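Local coordinates for protein thiosulfate sulfurtransferase YnjE (Escherichia coli, PDB 2WLR) that catalyses transfer of sulfur from thiosulfate to cyanide, giving thiocyanate and sulfite, by way of a cysteine persulfide in one of its rhodanese domains, at residues A[147-153]-A[205-211]; A[161-167]-A[248-254]; A[296-300]-A[314-320]. All coordinates share one frame; numbering follows the deposited sequence.

Contact 1. Residues A[147-153]-A[205-211]; sequences DWKVIEA and TVILYGR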
loop_
_atom_site.group_PDB
_atom_site.type_symbol
_atom_site.label_atom_id
_atom_site.label_comp_id
_atom_site.label_asym_id
_atom_site.label_seq_id
_atom_site.Cartn_x
_atom_site.Cartn_y
_atom_site.Cartn_z
ATOM N N ASP A 147 12.761 17.428 -10.900
ATOM C CA ASP A 147 11.420 17.970 -10.848
ATOM C C ASP A 147 10.452 16.976 -10.190
ATOM O O ASP A 147 10.599 15.763 -10.337
ATOM C CB ASP A 147 10.928 18.283 -12.273
ATOM C CG ASP A 147 11.661 19.456 -12.915
ATOM O OD1 ASP A 147 12.202 20.313 -12.187
ATOM O OD2 ASP A 147 11.656 19.521 -14.162
ATOM N N TRP A 148 9.479 17.519 -9.476
ATOM C CA TRP A 148 8.442 16.716 -8.841
ATOM C C TRP A 148 7.077 17.394 -8.914
ATOM O O TRP A 148 6.941 18.625 -8.999
ATOM C CB TRP A 148 8.835 16.350 -7.388
ATOM C CG TRP A 148 9.153 17.526 -6.473
ATOM C CD1 TRP A 148 10.390 18.076 -6.233
ATOM C CD2 TRP A 148 8.237 18.251 -5.661
ATOM N NE1 TRP A 148 10.283 19.115 -5.367
ATOM C CE2 TRP A 148 8.974 19.248 -4.985
ATOM C CE3 TRP A 148 6.866 18.177 -5.460
ATOM C CZ2 TRP A 148 8.375 20.166 -4.121
ATOM C CZ3 TRP A 148 6.268 19.083 -4.605
ATOM C CH2 TRP A 148 7.020 20.072 -3.945
ATOM N N LYS A 149 6.046 16.556 -8.878
ATOM C CA LYS A 149 4.668 16.958 -8.882
ATOM C C LYS A 149 3.949 16.188 -7.778
ATOM O O LYS A 149 4.240 14.986 -7.583
ATOM C CB LYS A 149 4.019 16.606 -10.226
ATOM C CG LYS A 149 4.654 17.198 -11.460
ATOM C CD LYS A 149 4.461 18.704 -11.488
ATOM C CE LYS A 149 4.432 19.287 -12.920
ATOM N NZ LYS A 149 5.732 19.869 -13.277
ATOM N N VAL A 150 3.011 16.841 -7.115
ATOM C CA VAL A 150 2.057 16.213 -6.207
ATOM C C VAL A 150 0.675 16.301 -6.829
ATOM O O VAL A 150 0.274 17.353 -7.310
ATOM C CB VAL A 150 2.056 16.863 -4.835
ATOM C CG1 VAL A 150 1.025 16.195 -3.921
ATOM C CG2 VAL A 150 3.448 16.767 -4.215
ATOM N N ILE A 151 -0.039 15.190 -6.873
ATOM C CA ILE A 151 -1.291 15.101 -7.599
ATOM C C ILE A 151 -2.303 14.307 -6.822
ATOM O O ILE A 151 -2.026 13.151 -6.432
ATOM C CB ILE A 151 -1.090 14.423 -8.966
ATOM C CG1 ILE A 151 0.063 15.077 -9.757
ATOM C CG2 ILE A 151 -2.360 14.505 -9.793
ATOM C CD1 ILE A 151 0.179 14.633 -11.179
ATOM N N GLU A 152 -3.481 14.889 -6.635
ATOM C CA GLU A 152 -4.648 14.216 -6.068
ATOM C C GLU A 152 -5.388 13.506 -7.185
ATOM O O GLU A 152 -5.637 14.083 -8.242
ATOM C CB GLU A 152 -5.641 15.186 -5.398
ATOM C CG GLU A 152 -6.802 14.462 -4.771
ATOM C CD GLU A 152 -7.650 15.273 -3.790
ATOM O OE1 GLU A 152 -7.208 16.316 -3.233
ATOM O OE2 GLU A 152 -8.788 14.792 -3.521
ATOM N N ALA A 153 -5.725 12.238 -6.968
ATOM C CA ALA A 153 -6.485 11.442 -7.932
ATOM C C ALA A 153 -7.833 11.063 -7.338
ATOM O O ALA A 153 -7.921 10.660 -6.177
ATOM C CB ALA A 153 -5.676 10.145 -8.328
ATOM N N THR A 205 9.406 13.184 -10.853
ATOM C CA THR A 205 8.869 12.392 -9.743
ATOM C C THR A 205 7.411 12.772 -9.547
ATOM O O THR A 205 7.075 13.931 -9.457
ATOM C CB THR A 205 9.617 12.619 -8.428
ATOM O OG1 THR A 205 10.979 12.226 -8.594
ATOM C CG2 THR A 205 8.967 11.793 -7.275
ATOM N N VAL A 206 6.539 11.775 -9.455
ATOM C CA VAL A 206 5.112 12.031 -9.236
ATOM C C VAL A 206 4.700 11.413 -7.905
ATOM O O VAL A 206 4.871 10.197 -7.706
ATOM C CB VAL A 206 4.264 11.501 -10.365
ATOM C CG1 VAL A 206 2.805 11.761 -10.077
ATOM C CG2 VAL A 206 4.669 12.116 -11.746
ATOM N N ILE A 207 4.160 12.232 -7.027
ATOM C CA ILE A 207 3.608 11.775 -5.751
ATOM C C ILE A 207 2.087 11.896 -5.852
ATOM O O ILE A 207 1.553 12.994 -5.919
ATOM C CB ILE A 207 4.194 12.559 -4.556
ATOM C CG1 ILE A 207 5.730 12.494 -4.581
ATOM C CG2 ILE A 207 3.665 12.023 -3.244
ATOM C CD1 ILE A 207 6.349 13.811 -4.410
ATOM N N LEU A 208 1.402 10.778 -5.826
ATOM C CA LEU A 208 -0.044 10.715 -5.921
ATOM C C LEU A 208 -0.672 10.455 -4.572
ATOM O O LEU A 208 -0.139 9.697 -3.733
ATOM C CB LEU A 208 -0.464 9.614 -6.908
ATOM C CG LEU A 208 -0.257 9.986 -8.382
ATOM C CD1 LEU A 208 0.168 8.798 -9.224
ATOM C CD2 LEU A 208 -1.536 10.665 -8.928
ATOM N N TYR A 209 -1.838 11.041 -4.365
ATOM C CA TYR A 209 -2.652 10.718 -3.204
ATOM C C TYR A 209 -4.088 10.749 -3.578
ATOM O O TYR A 209 -4.471 11.342 -4.570
ATOM C CB TYR A 209 -2.399 11.643 -2.002
ATOM C CG TYR A 209 -3.002 13.045 -2.135
ATOM C CD1 TYR A 209 -2.355 14.052 -2.835
ATOM C CD2 TYR A 209 -4.227 13.341 -1.552
ATOM C CE1 TYR A 209 -2.941 15.323 -2.947
ATOM C CE2 TYR A 209 -4.783 14.594 -1.666
ATOM C CZ TYR A 209 -4.144 15.562 -2.353
ATOM O OH TYR A 209 -4.717 16.825 -2.476
ATOM N N GLY A 210 -4.892 10.095 -2.777
ATOM C CA GLY A 210 -6.333 10.113 -2.992
ATOM C C GLY A 210 -7.052 10.182 -1.673
ATOM O O GLY A 210 -6.489 9.901 -0.644
ATOM N N ARG A 211 -8.329 10.542 -1.707
ATOM C CA ARG A 211 -9.163 10.329 -0.558
ATOM C C ARG A 211 -9.253 8.815 -0.325
ATOM O O ARG A 211 -9.339 8.371 0.806
ATOM C CB ARG A 211 -10.568 10.934 -0.735
ATOM C CG ARG A 211 -10.805 12.253 0.056
ATOM C CD ARG A 211 -10.193 13.489 -0.589
ATOM N NE ARG A 211 -10.468 14.668 0.243
ATOM C CZ ARG A 211 -10.051 15.913 0.019
ATOM N NH1 ARG A 211 -9.314 16.225 -1.035
ATOM N NH2 ARG A 211 -10.391 16.835 0.897
HETATM O O HOH W 1 12.740 13.857 -9.999
HETATM O O HOH W 2 -9.107 12.195 -3.881
#
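Glu152 and Tyr209 meet where two neighbouring strands of a parallel rhodanese sheet, 148-153 and 205-209, run side by side at an angle of 17°. The usual parallel ladder joins their backbones from Asp147 O to Ala153 N; its bond from Ile207 N to Lys149 O is 2.8 Å long. Side chains then alternate between two faces. On the face of Ile151 and Leu208, Leu208 CD2 tucks against CB and CG2 of Ile151, 3.8 Å from the CB, with these two side chains pointing the same way, while Ile151 CD1 reaches back to Val206 CG1 at 4.0 Å. Helix 213-226 packs on this side through Val219, Ala220 and Met223.

On the other face Val150 is the central bump. Its CG2 touches Ile207 CD1 and its CG1 comes in at the ring edge of Tyr209, 4.1 Å from Tyr209 CD1, with Leu131 of helix 128-135 lying above. The Tyr209 CG sits between the backbone N and the carbonyl carbon (chi1 75°), a turn that lays the ring over its neighbour, where Glu152 CB lies over one ring face, 3.9 Å from the centroid. Beyond the ring lies the carboxylate: Tyr209 OH makes a weak bond to OE1, its stronger partner being the amide of Ile166. Glu152 OE2 takes the guanidinium of Arg211 edge-on in a salt bridge, met on the syn side by NH1. Ion pair and hydroxyl together probably favour the ionised form of this buried carboxylate. One water joins the two segments at this end, accepting from Arg211 N and donating to Ala153 O and, at 2.6 Å, to Glu152 OE2.

Contact 2. Residues A[161-167]-A[248-254]; sequences YLISHIP and VERGTPP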
loop_
_atom_site.group_PDB
_atom_site.type_symbol
_atom_site.label_atom_id
_atom_site.label_comp_id
_atom_site.label_asym_id
_atom_site.label_seq_id
_atom_site.Cartn_x
_atom_site.Cartn_y
_atom_site.Cartn_z
ATOM N N TYR A 161 -11.506 18.025 -3.495
ATOM C CA TYR A 161 -10.315 18.803 -3.812
ATOM C C TYR A 161 -10.599 20.305 -3.828
ATOM O O TYR A 161 -9.786 21.078 -3.377
ATOM C CB TYR A 161 -9.754 18.382 -5.168
ATOM C CG TYR A 161 -8.586 19.206 -5.706
ATOM C CD1 TYR A 161 -8.799 20.439 -6.351
ATOM C CD2 TYR A 161 -7.268 18.756 -5.626
ATOM C CE1 TYR A 161 -7.744 21.170 -6.870
ATOM C CE2 TYR A 161 -6.215 19.487 -6.149
ATOM C CZ TYR A 161 -6.450 20.722 -6.769
ATOM O OH TYR A 161 -5.391 21.433 -7.275
ATOM N N LEU A 162 -11.749 20.708 -4.346
ATOM C CA LEU A 162 -12.038 22.152 -4.384
ATOM C C LEU A 162 -12.148 22.773 -2.981
ATOM O O LEU A 162 -11.864 23.965 -2.803
ATOM C CB LEU A 162 -13.330 22.425 -5.147
ATOM C CG LEU A 162 -13.371 21.995 -6.611
ATOM C CD1 LEU A 162 -14.768 22.238 -7.210
ATOM C CD2 LEU A 162 -12.317 22.703 -7.400
ATOM N N ILE A 163 -12.592 21.991 -2.008
ATOM C CA ILE A 163 -12.761 22.460 -0.642
ATOM C C ILE A 163 -11.408 22.493 0.089
ATOM O O ILE A 163 -11.073 23.465 0.744
ATOM C CB ILE A 163 -13.763 21.581 0.117
ATOM C CG1 ILE A 163 -15.130 21.544 -0.589
ATOM C CG2 ILE A 163 -13.901 22.063 1.577
ATOM C CD1 ILE A 163 -15.811 22.883 -0.687
ATOM N N SER A 164 -10.658 21.399 -0.005
ATOM C CA SER A 164 -9.332 21.296 0.611
ATOM C C SER A 164 -8.487 20.283 -0.162
ATOM O O SER A 164 -8.970 19.227 -0.531
ATOM C CB SER A 164 -9.454 20.819 2.060
ATOM O OG SER A 164 -8.277 21.121 2.766
ATOM N N HIS A 165 -7.234 20.636 -0.406
ATOM C CA HIS A 165 -6.227 19.737 -0.979
ATOM C C HIS A 165 -4.849 20.070 -0.453
ATOM O O HIS A 165 -4.638 21.096 0.235
ATOM C CB HIS A 165 -6.247 19.715 -2.515
ATOM C CG HIS A 165 -6.204 21.061 -3.169
ATOM N ND1 HIS A 165 -5.035 21.728 -3.456
ATOM C CD2 HIS A 165 -7.203 21.808 -3.686
ATOM C CE1 HIS A 165 -5.334 22.885 -4.043
ATOM N NE2 HIS A 165 -6.637 22.943 -4.205
ATOM N N ILE A 166 -3.899 19.203 -0.768
ATOM C CA ILE A 166 -2.518 19.399 -0.326
ATOM C C ILE A 166 -1.940 20.592 -1.097
ATOM O O ILE A 166 -2.157 20.710 -2.292
ATOM C CB ILE A 166 -1.710 18.109 -0.522
ATOM C CG1 ILE A 166 -2.221 17.059 0.442
ATOM C CG2 ILE A 166 -0.200 18.354 -0.331
ATOM C CD1 ILE A 166 -1.525 15.720 0.281
ATOM N N PRO A 167 -1.240 21.495 -0.396
ATOM C CA PRO A 167 -0.730 22.682 -1.095
ATOM C C PRO A 167 0.137 22.317 -2.277
ATOM O O PRO A 167 0.995 21.448 -2.153
ATOM C CB PRO A 167 0.084 23.384 -0.019
ATOM C CG PRO A 167 -0.603 22.986 1.268
ATOM C CD PRO A 167 -0.972 21.562 1.054
ATOM N N VAL A 248 -3.396 23.554 4.073
ATOM C CA VAL A 248 -4.151 23.131 2.915
ATOM C C VAL A 248 -4.393 24.291 1.981
ATOM O O VAL A 248 -4.268 25.454 2.372
ATOM C CB VAL A 248 -5.499 22.498 3.317
ATOM C CG1 VAL A 248 -5.268 21.270 4.216
ATOM C CG2 VAL A 248 -6.428 23.519 4.002
ATOM N N GLU A 249 -4.722 23.961 0.737
ATOM C CA GLU A 249 -5.169 24.945 -0.242
ATOM C C GLU A 249 -6.555 24.572 -0.744
ATOM O O GLU A 249 -7.026 23.473 -0.552
ATOM C CB GLU A 249 -4.162 25.080 -1.384
ATOM C CG GLU A 249 -2.896 25.812 -0.955
ATOM C CD GLU A 249 -1.816 25.895 -2.026
ATOM O OE1 GLU A 249 -2.019 25.353 -3.126
ATOM O OE2 GLU A 249 -0.730 26.472 -1.754
ATOM N N ARG A 250 -7.203 25.516 -1.397
ATOM C CA ARG A 250 -8.563 25.306 -1.877
ATOM C C ARG A 250 -8.703 25.844 -3.288
ATOM O O ARG A 250 -7.805 26.498 -3.817
ATOM C CB ARG A 250 -9.573 25.981 -0.933
ATOM C CG ARG A 250 -9.608 27.494 -0.985
ATOM C CD ARG A 250 -10.434 28.079 0.170
ATOM N NE ARG A 250 -11.888 27.932 -0.005
ATOM C CZ ARG A 250 -12.651 26.936 0.478
ATOM N NH1 ARG A 250 -12.139 25.931 1.188
ATOM N NH2 ARG A 250 -13.967 26.941 0.231
ATOM N N GLY A 251 -9.837 25.538 -3.892
ATOM C CA GLY A 251 -10.176 26.036 -5.210
ATOM C C GLY A 251 -9.778 25.159 -6.381
ATOM O O GLY A 251 -9.254 24.036 -6.230
ATOM N N THR A 252 -10.050 25.680 -7.570
ATOM C CA THR A 252 -9.812 24.967 -8.822
ATOM C C THR A 252 -8.325 24.650 -9.007
ATOM O O THR A 252 -7.457 25.390 -8.534
ATOM C CB THR A 252 -10.302 25.814 -10.015
ATOM O OG1 THR A 252 -9.592 27.054 -10.018
ATOM C CG2 THR A 252 -11.785 26.083 -9.909
ATOM N N PRO A 253 -8.009 23.514 -9.671
ATOM C CA PRO A 253 -6.585 23.234 -9.912
ATOM C C PRO A 253 -5.888 24.368 -10.684
ATOM O O PRO A 253 -6.407 24.788 -11.714
ATOM C CB PRO A 253 -6.610 21.941 -10.758
ATOM C CG PRO A 253 -7.931 21.352 -10.537
ATOM C CD PRO A 253 -8.885 22.469 -10.201
ATOM N N PRO A 254 -4.727 24.835 -10.194
ATOM C CA PRO A 254 -3.938 25.848 -10.914
ATOM C C PRO A 254 -3.483 25.374 -12.276
ATOM O O PRO A 254 -3.364 24.180 -12.495
ATOM C CB PRO A 254 -2.695 26.026 -10.039
ATOM C CG PRO A 254 -3.114 25.605 -8.697
ATOM C CD PRO A 254 -4.115 24.514 -8.886
#
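The carbonyl oxygen of Glu249 is gripped by His165 N, 2.8 Å away, and met by a CA-H contact from Ser164. With the return bond from Glu249 N to His165 O, this makes a single antiparallel bridge, a hydrogen-bonded pair, which straps the chain following helix 238-243 of the rhodanese domain onto the loop after helix 160-163. Farther along, Gly251 N donates to Leu162 O at 2.8 Å and almost straight, 170° at the hydrogen.

The imidazole of His165 is the central wedge. With its CG placed between the backbone N and the carbonyl carbon (chi1 51°), the ring folds back over Glu249 O, which lies 3.5 Å above its plane; Tyr161 CZ lies over the opposite face. In the ring plane lies Ile166 O, to which ND1 donates from above the carbonyl plane; NE2 makes a long, weak bond to Gly251 O. Replacing His165 by alanine would probably open a gap between the Tyr161 ring and the Glu249 backbone and leave Ile166 O without the imidazole donor.

Pro253 N and Thr252 C lie at the edge of the Tyr161 ring, whose CE1 touches Pro253 CG at 3.7 Å, and the hydroxyl, bonded to Ala169 O, sits beside Pro254 CD. At the other end the extended Glu249 side chain lies along Pro167, its CD 3.5 Å from Pro167 CA, with OE1 taking the amide of Gly168.

Contact 3. Residues A[296-300]-A[314-320]; sequences WPEFI and EIAGARW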
loop_
_atom_site.group_PDB
_atom_site.type_symbol
_atom_site.label_atom_id
_atom_site.label_comp_id
_atom_site.label_asym_id
_atom_site.label_seq_id
_atom_site.Cartn_x
_atom_site.Cartn_y
_atom_site.Cartn_z
ATOM N N TRP A 296 -14.297 -11.394 -0.291
ATOM C CA TRP A 296 -14.682 -12.804 -0.245
ATOM C C TRP A 296 -16.066 -13.083 -0.916
ATOM O O TRP A 296 -16.164 -14.046 -1.669
ATOM C CB TRP A 296 -14.612 -13.330 1.209
ATOM C CG TRP A 296 -14.740 -14.791 1.293
ATOM C CD1 TRP A 296 -15.814 -15.492 1.770
ATOM C CD2 TRP A 296 -13.769 -15.748 0.910
ATOM N NE1 TRP A 296 -15.553 -16.818 1.690
ATOM C CE2 TRP A 296 -14.305 -17.021 1.177
ATOM C CE3 TRP A 296 -12.479 -15.663 0.362
ATOM C CZ2 TRP A 296 -13.611 -18.182 0.905
ATOM C CZ3 TRP A 296 -11.800 -16.811 0.092
ATOM C CH2 TRP A 296 -12.365 -18.071 0.362
ATOM N N PRO A 297 -17.102 -12.257 -0.665
ATOM C CA PRO A 297 -18.381 -12.481 -1.396
ATOM C C PRO A 297 -18.230 -12.479 -2.930
ATOM O O PRO A 297 -18.942 -13.198 -3.636
ATOM C CB PRO A 297 -19.253 -11.328 -0.927
ATOM C CG PRO A 297 -18.757 -11.074 0.472
ATOM C CD PRO A 297 -17.246 -11.222 0.367
ATOM N N GLU A 298 -17.330 -11.643 -3.451
ATOM C CA GLU A 298 -17.003 -11.687 -4.870
ATOM C C GLU A 298 -16.262 -12.980 -5.250
ATOM O O GLU A 298 -16.566 -13.634 -6.251
ATOM C CB GLU A 298 -16.122 -10.485 -5.242
ATOM C CG GLU A 298 -16.814 -9.156 -5.259
ATOM C CD GLU A 298 -15.801 -8.017 -5.360
ATOM O OE1 GLU A 298 -15.380 -7.720 -6.500
ATOM O OE2 GLU A 298 -15.419 -7.483 -4.299
ATOM N N PHE A 299 -15.246 -13.340 -4.468
ATOM C CA PHE A 299 -14.427 -14.520 -4.716
ATOM C C PHE A 299 -15.272 -15.798 -4.745
ATOM O O PHE A 299 -15.000 -16.689 -5.549
ATOM C CB PHE A 299 -13.313 -14.635 -3.655
ATOM C CG PHE A 299 -12.303 -15.710 -3.925
ATOM C CD1 PHE A 299 -11.270 -15.527 -4.859
ATOM C CD2 PHE A 299 -12.350 -16.923 -3.241
ATOM C CE1 PHE A 299 -10.342 -16.480 -5.104
ATOM C CE2 PHE A 299 -11.398 -17.907 -3.502
ATOM C CZ PHE A 299 -10.398 -17.684 -4.444
ATOM N N ILE A 300 -16.314 -15.866 -3.920
ATOM C CA ILE A 300 -17.129 -17.085 -3.874
ATOM C C ILE A 300 -18.369 -17.023 -4.754
ATOM O O ILE A 300 -19.057 -18.035 -4.894
ATOM C CB ILE A 300 -17.486 -17.511 -2.416
ATOM C CG1 ILE A 300 -18.412 -16.504 -1.737
ATOM C CG2 ILE A 300 -16.200 -17.769 -1.643
ATOM C CD1 ILE A 300 -18.994 -16.991 -0.362
ATOM N N GLU A 314 -15.581 -16.133 -10.039
ATOM C CA GLU A 314 -14.181 -15.807 -10.020
ATOM C C GLU A 314 -13.452 -16.543 -11.132
ATOM O O GLU A 314 -13.909 -17.585 -11.615
ATOM C CB GLU A 314 -13.622 -16.240 -8.673
ATOM C CG GLU A 314 -12.238 -15.736 -8.377
ATOM C CD GLU A 314 -12.146 -14.223 -8.512
ATOM O OE1 GLU A 314 -12.242 -13.540 -7.484
ATOM O OE2 GLU A 314 -12.038 -13.706 -9.644
ATOM N N ILE A 315 -12.294 -16.012 -11.528
ATOM C CA ILE A 315 -11.411 -16.675 -12.476
ATOM C C ILE A 315 -10.963 -18.015 -11.904
ATOM O O ILE A 315 -10.381 -18.093 -10.803
ATOM C CB ILE A 315 -10.191 -15.796 -12.827
ATOM C CG1 ILE A 315 -10.670 -14.478 -13.443
ATOM C CG2 ILE A 315 -9.184 -16.579 -13.726
ATOM C CD1 ILE A 315 -9.567 -13.596 -13.981
ATOM N N ALA A 316 -11.235 -19.087 -12.634
ATOM C CA ALA A 316 -10.859 -20.420 -12.176
ATOM C C ALA A 316 -9.344 -20.556 -12.128
ATOM O O ALA A 316 -8.638 -20.279 -13.108
ATOM C CB ALA A 316 -11.456 -21.497 -13.095
ATOM N N GLY A 317 -8.844 -20.987 -10.974
ATOM C CA GLY A 317 -7.437 -21.116 -10.727
ATOM C C GLY A 317 -6.806 -19.893 -10.070
ATOM O O GLY A 317 -5.648 -19.961 -9.700
ATOM N N ALA A 318 -7.558 -18.797 -9.949
ATOM C CA ALA A 318 -7.027 -17.587 -9.317
ATOM C C ALA A 318 -6.918 -17.817 -7.820
ATOM O O ALA A 318 -7.765 -18.485 -7.213
ATOM C CB ALA A 318 -7.932 -16.381 -9.624
ATOM N N ARG A 319 -5.859 -17.278 -7.241
ATOM C CA ARG A 319 -5.609 -17.390 -5.817
ATOM C C ARG A 319 -6.098 -16.139 -5.126
ATOM O O ARG A 319 -5.899 -15.042 -5.633
ATOM C CB ARG A 319 -4.135 -17.627 -5.580
ATOM C CG ARG A 319 -3.686 -19.001 -6.111
ATOM C CD ARG A 319 -2.210 -19.145 -6.269
ATOM N NE ARG A 319 -1.896 -20.559 -6.552
ATOM C CZ ARG A 319 -0.805 -20.983 -7.180
ATOM N NH1 ARG A 319 0.131 -20.155 -7.610
ATOM N NH2 ARG A 319 -0.649 -22.290 -7.386
ATOM N N TRP A 320 -6.706 -16.258 -3.957
ATOM C CA TRP A 320 -7.250 -15.099 -3.265
ATOM C C TRP A 320 -6.145 -14.312 -2.619
ATOM O O TRP A 320 -5.343 -14.861 -1.894
ATOM C CB TRP A 320 -8.209 -15.501 -2.152
ATOM C CG TRP A 320 -9.035 -14.318 -1.629
ATOM C CD1 TRP A 320 -9.668 -13.357 -2.365
ATOM C CD2 TRP A 320 -9.342 -14.024 -0.263
ATOM N NE1 TRP A 320 -10.325 -12.492 -1.560
ATOM C CE2 TRP A 320 -10.161 -12.880 -0.257
ATOM C CE3 TRP A 320 -9.014 -14.627 0.956
ATOM C CZ2 TRP A 320 -10.636 -12.313 0.912
ATOM C CZ3 TRP A 320 -9.484 -14.053 2.114
ATOM C CH2 TRP A 320 -10.284 -12.913 2.086
#
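Two tryptophans meet edge to face: the benzo edge of Trp296 stands on the indole of Trp320, with the six-membered rings 4.7 Å apart at their centroids and their planes at 67°. CE3 and CZ3 of Trp296 do the touching, CE3 coming 3.6 Å from Trp320 CD2 and lying over the centre of the indole face. Ile300 CG2 lies over one face of the Trp296 ring, and the Trp296 NE1 is bonded to Glu408.

Phe299, one helical turn on, closes the group. Like both tryptophans it has its CG anti to the backbone N (chi1 -172°), which sends the ring out from helix 296-300 toward the strand pieces. There Trp320 CB rests over one face of the phenyl ring, 3.9 Å from its centroid, while the two rings themselves lie oblique to one another. Ala318 O approaches the phenyl edge. The bond from Trp320 NE1 to Arg294 O probably helps fix the rotation of the indole.

Glu314, bent at chi2, crosses the phenyl ring at about a right angle, with its OE1 3.4 Å from Phe299 CD1. The carboxylate is satisfied by others: OE1 by Ser292, OE2 by Arg294 and Tyr364, and OE2 again, through its anti lone pair, by Ile315 N at 3.0 Å. A type II turn from Ile315 to Ala318, with Gly317 at positive phi, links Glu314 to the strand bearing Trp320.

Helix 296-300 also carries Glu298, which, held by Ser295 and Arg294, forms a salt bridge with Arg370, the probable substrate-binding arginine, and Trp320 lies near a bound HEPES molecule. Trp296, Phe299 and Trp320 thus form an aromatic cluster that joins a helix and an outermost sheet strand beside the substrate-binding region of the third rhodanese domain.

Overall arrangement
Contact 1 lies in the sheet of the second rhodanese domain, and contact 2 ties the chain after helix 238-243 to the same domain; the two touch, as where Arg211 NH1 reaches Ser164 O. Contact 1 is the buried one, strand against strand in the sheet, with aliphatic packing and an ion pair at one end; contact 2 lies at the surface, where a loop is strapped on by a few backbone bonds and by contacts of rings with prolines. Contact 3 sits in the third rhodanese domain, about 32 Å between centres from contact 1 and 39 Å from contact 2. Partly buried, it joins helix to strand through aromatic rings, and of the three it alone adjoins an annotated site.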